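Side-chain contacts in probable ABC transporter extracellular-binding protein yckB (Bacillus subtilis, PDB 2IEE), which probably acts as the extracellular solute-binding component of a binding-protein-dependent ABC transport system: residues L76-N80 with S81-D85; K215-A218 with A219-K222. All coordinates share one frame; numbering follows the deposited sequence.

Contact 1 (76-80 with 81-85) closes helix 75-81 as the chain leaves it for strand 86-87, whereas contact 2 (215-218 with 219-222) opens helix 218-234 after strand 197-214. Both are partly buried. In contact 1 spare carbonyls at a C-terminal end are met by backbone N-H groups and a serine hydroxyl, with alanine and valine methyls packed on the inner side. Contact 2 is the reverse case: the N-H groups of Ala-219 and Leu-220 donate to two waters, and the next two to backbone carbonyls. The two lie on the same side of the chain's centre, their centres about 13 Å apart, and meet where Asp-85 O packs 3.8 Å from Leu-220 CD2.

Contact 1: residues L76-N80 with S81-D85; sequences LTAVN and SGQVD
Gln-83 folds back over Ala-78, its amide laid flat above the methyl: CD lies 3.8 Å from Ala-78 CB, with OE1 and NE2 nearly equidistant from it. CG anti to the backbone N (chi1 -169°) and an extended chain beyond carry the amide there, while Gln-83 CB touches the same methyl at 3.7 Å. Beside it, Val-84 CG2 stands 3.8 Å from Ala-78 CB and also meets Val-79 CG2, the two valine side chains crossing at about a right angle. Ala-78 O gathers several donors. The straightest is Val-84 N, at 3.2 Å and 161°, although it sits well above the carbonyl plane; Gln-83 N and Gly-82 N add weak bonds. The pair Gln-83 N to Ala-78 O and Gly-82 N to Val-79 O, both weak, with Gly-82 at positive phi, is consistent with a Schellman motif ending the helix of a beta-alpha-beta crossover between strands 64-69 and 86-87. Ser-81 N still makes a helical bond to Thr-77 O (2.8 Å). The Ser-81 hydroxyl swings inward at chi1 65°, its OG 3.0 Å from Ala-78 O and 3.1 Å from Thr-77 O, two acceptors competing for one proton. Farther out, Met-70 touches both Gln-83 and Val-84, and Val-84 also rests on Val-24 of the central strand 22-27. Asp-85 binds Val-24 through its backbone, and its OD2 accepts from Val-24 N.

Contact 2: residues K215-A218 with A219-K222; sequences KSNA and ALQK
Asn-217 and Leu-220 touch side chain to side chain by van der Waals contact alone, Asn-217 ND2 lying 3.7 Å from Leu-220 CD2, the two side chains set obliquely to each other. Leu-220 reaches this position with CG anti to its own N (chi1 173°), and its buried side chain also touches Trp-14 of helix 14-20 and Met-213 of strand 197-214. Two backbone bonds start the helix. Gln-221 N reaches Asn-217 O at 3.0 Å, nearly straight at 165° and in the carbonyl plane; Lys-222 N reaches Ala-218 O at the same length but tilted from the plane of the Ala-218 carbonyl. Gln-221 CB lies against both of these carbonyl oxygens, 3.4 Å from Ala-218 O. Water completes the polar set. One molecule accepts from Ala-219 N at 2.9 Å and donates to Ser-216 O; another accepts from Leu-220 N, also at 2.9 Å, and donates weakly to Asn-217 OD1. Charged ends are engaged beyond the segments: Lys-222 NZ forms a salt bridge with Glu-226 one turn on, and Lys-215 NZ a weak hydrogen bond to the backbone carbonyl O of Glu-98. Asn-217 occupies the N-cap position without a direct side-chain cap, and the inverse gamma turn centred on it leads from strand 197-214 into helix 218-234, whose first N-H groups are bonded to water.

Contact 1: residues L76-N80 with S81-D85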
loop_
_atom_site.group_PDB
_atom_site.type_symbol
_atom_site.label_atom_id
_atom_site.label_comp_id
_atom_site.label_asym_id
_atom_site.label_seq_id
_atom_site.Cartn_x
_atom_site.Cartn_y
_atom_site.Cartn_z
ATOM N N LEU A 76 -12.588 -3.832 9.593
ATOM C CA LEU A 76 -13.202 -2.578 10.009
ATOM C C LEU A 76 -14.286 -2.849 11.045
ATOM O O LEU A 76 -14.518 -2.036 11.941
ATOM C CB LEU A 76 -13.811 -1.865 8.800
ATOM C CG LEU A 76 -12.845 -1.424 7.701
ATOM C CD1 LEU A 76 -13.633 -1.059 6.457
ATOM C CD2 LEU A 76 -12.019 -0.244 8.176
ATOM N N THR A 77 -14.951 -3.996 10.915
ATOM C CA THR A 77 -16.008 -4.378 11.846
ATOM C C THR A 77 -15.402 -4.654 13.216
ATOM O O THR A 77 -16.024 -4.402 14.247
ATOM C CB THR A 77 -16.751 -5.645 11.366
ATOM O OG1 THR A 77 -17.456 -5.357 10.153
ATOM C CG2 THR A 77 -17.743 -6.116 12.417
ATOM N N ALA A 78 -14.183 -5.178 13.213
ATOM C CA ALA A 78 -13.488 -5.491 14.449
ATOM C C ALA A 78 -13.139 -4.195 15.161
ATOM O O ALA A 78 -13.069 -4.146 16.390
ATOM C CB ALA A 78 -12.233 -6.288 14.152
ATOM N N VAL A 79 -12.920 -3.141 14.384
ATOM C CA VAL A 79 -12.588 -1.842 14.949
ATOM C C VAL A 79 -13.819 -1.256 15.634
ATOM O O VAL A 79 -13.731 -0.692 16.724
ATOM C CB VAL A 79 -12.105 -0.868 13.858
ATOM C CG1 VAL A 79 -11.877 0.509 14.457
ATOM C CG2 VAL A 79 -10.821 -1.393 13.226
ATOM N N ASN A 80 -14.968 -1.396 14.985
ATOM C CA ASN A 80 -16.216 -0.891 15.540
ATOM C C ASN A 80 -16.680 -1.703 16.742
ATOM O O ASN A 80 -17.150 -1.142 17.728
ATOM C CB ASN A 80 -17.300 -0.886 14.464
ATOM C CG ASN A 80 -17.352 0.418 13.707
ATOM O OD1 ASN A 80 -18.066 0.544 12.717
ATOM N ND2 ASN A 80 -16.600 1.404 14.180
ATOM N N SER A 81 -16.538 -3.022 16.656
ATOM C CA SER A 81 -16.942 -3.912 17.737
ATOM C C SER A 81 -16.055 -3.744 18.967
ATOM O O SER A 81 -16.434 -4.124 20.076
ATOM C CB SER A 81 -16.878 -5.367 17.274
ATOM O OG SER A 81 -15.538 -5.748 16.988
ATOM N N GLY A 82 -14.873 -3.170 18.767
ATOM C CA GLY A 82 -13.953 -2.987 19.871
ATOM C C GLY A 82 -13.048 -4.198 19.993
ATOM O O GLY A 82 -12.275 -4.315 20.939
ATOM N N GLN A 83 -13.154 -5.108 19.029
ATOM C CA GLN A 83 -12.343 -6.321 19.008
ATOM C C GLN A 83 -10.862 -5.933 18.989
ATOM O O GLN A 83 -10.033 -6.545 19.661
ATOM C CB GLN A 83 -12.687 -7.144 17.767
ATOM C CG GLN A 83 -12.118 -8.552 17.755
ATOM C CD GLN A 83 -12.495 -9.315 16.495
ATOM O OE1 GLN A 83 -13.672 -9.401 16.138
ATOM N NE2 GLN A 83 -11.496 -9.876 15.816
ATOM N N VAL A 84 -10.541 -4.908 18.212
ATOM C CA VAL A 84 -9.177 -4.417 18.114
ATOM C C VAL A 84 -9.224 -2.911 18.318
ATOM O O VAL A 84 -10.286 -2.305 18.184
ATOM C CB VAL A 84 -8.581 -4.715 16.730
ATOM C CG1 VAL A 84 -8.421 -6.213 16.545
ATOM C CG2 VAL A 84 -9.479 -4.141 15.651
ATOM N N ASP A 85 -8.084 -2.308 18.644
ATOM C CA ASP A 85 -8.018 -0.866 18.863
ATOM C C ASP A 85 -7.832 -0.090 17.563
ATOM O O ASP A 85 -8.162 1.098 17.478
ATOM C CB ASP A 85 -6.870 -0.520 19.815
ATOM C CG ASP A 85 -7.005 -1.197 21.166
ATOM O OD1 ASP A 85 -8.105 -1.155 21.748
ATOM O OD2 ASP A 85 -6.005 -1.761 21.652
#

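Contact 2: residues K215-A218 with A219-K222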
loop_
_atom_site.group_PDB
_atom_site.type_symbol
_atom_site.label_atom_id
_atom_site.label_comp_id
_atom_site.label_asym_id
_atom_site.label_seq_id
_atom_site.Cartn_x
_atom_site.Cartn_y
_atom_site.Cartn_z
ATOM N N LYS A 215 -14.110 5.971 15.373
ATOM C CA LYS A 215 -14.250 7.424 15.298
ATOM C C LYS A 215 -14.435 8.120 16.653
ATOM O O LYS A 215 -14.118 9.302 16.794
ATOM C CB LYS A 215 -15.398 7.784 14.349
ATOM C CG LYS A 215 -15.432 9.248 13.944
ATOM C CD LYS A 215 -16.292 9.462 12.708
ATOM C CE LYS A 215 -16.472 10.943 12.409
ATOM N NZ LYS A 215 -15.172 11.658 12.313
ATOM N N SER A 216 -14.935 7.389 17.646
ATOM C CA SER A 216 -15.125 7.960 18.975
ATOM C C SER A 216 -13.804 7.996 19.744
ATOM O O SER A 216 -13.687 8.688 20.757
ATOM C CB SER A 216 -16.149 7.141 19.764
ATOM O OG SER A 216 -15.726 5.792 19.885
ATOM N N ASN A 217 -12.812 7.255 19.257
ATOM C CA ASN A 217 -11.499 7.189 19.907
ATOM C C ASN A 217 -10.617 8.380 19.564
ATOM O O ASN A 217 -9.468 8.215 19.148
ATOM C CB ASN A 217 -10.775 5.896 19.515
ATOM C CG ASN A 217 -10.922 4.807 20.562
ATOM O OD1 ASN A 217 -11.612 4.986 21.568
ATOM N ND2 ASN A 217 -10.274 3.672 20.331
ATOM N N ALA A 218 -11.155 9.580 19.748
ATOM C CA ALA A 218 -10.424 10.804 19.446
ATOM C C ALA A 218 -9.137 10.954 20.258
ATOM O O ALA A 218 -8.158 11.521 19.772
ATOM C CB ALA A 218 -11.329 12.011 19.673
ATOM N N ALA A 219 -9.145 10.459 21.494
ATOM C CA ALA A 219 -7.970 10.547 22.357
ATOM C C ALA A 219 -6.829 9.707 21.779
ATOM O O ALA A 219 -5.692 10.166 21.700
ATOM C CB ALA A 219 -8.316 10.076 23.772
ATOM N N LEU A 220 -7.133 8.475 21.385
ATOM C CA LEU A 220 -6.130 7.598 20.791
ATOM C C LEU A 220 -5.632 8.239 19.497
ATOM O O LEU A 220 -4.427 8.279 19.229
ATOM C CB LEU A 220 -6.732 6.225 20.479
ATOM C CG LEU A 220 -5.856 5.236 19.694
ATOM C CD1 LEU A 220 -4.577 4.942 20.456
ATOM C CD2 LEU A 220 -6.641 3.952 19.465
ATOM N N GLN A 221 -6.572 8.747 18.704
ATOM C CA GLN A 221 -6.248 9.395 17.433
ATOM C C GLN A 221 -5.225 10.518 17.608
ATOM O O GLN A 221 -4.250 10.602 16.856
ATOM C CB GLN A 221 -7.513 9.973 16.797
ATOM C CG GLN A 221 -7.323 10.427 15.371
ATOM C CD GLN A 221 -8.524 11.173 14.841
ATOM O OE1 GLN A 221 -8.668 11.369 13.633
ATOM N NE2 GLN A 221 -9.394 11.609 15.747
ATOM N N LYS A 222 -5.451 11.381 18.598
ATOM C CA LYS A 222 -4.545 12.500 18.847
ATOM C C LYS A 222 -3.163 12.029 19.308
ATOM O O LYS A 222 -2.139 12.573 18.901
ATOM C CB LYS A 222 -5.151 13.446 19.889
ATOM C CG LYS A 222 -4.415 14.776 20.014
ATOM C CD LYS A 222 -5.045 15.689 21.060
ATOM C CE LYS A 222 -4.370 17.059 21.065
ATOM N NZ LYS A 222 -2.890 16.952 21.247
HETATM O O HOH W 1 -11.379 9.330 22.898
HETATM O O HOH W 2 -9.516 7.412 22.683
#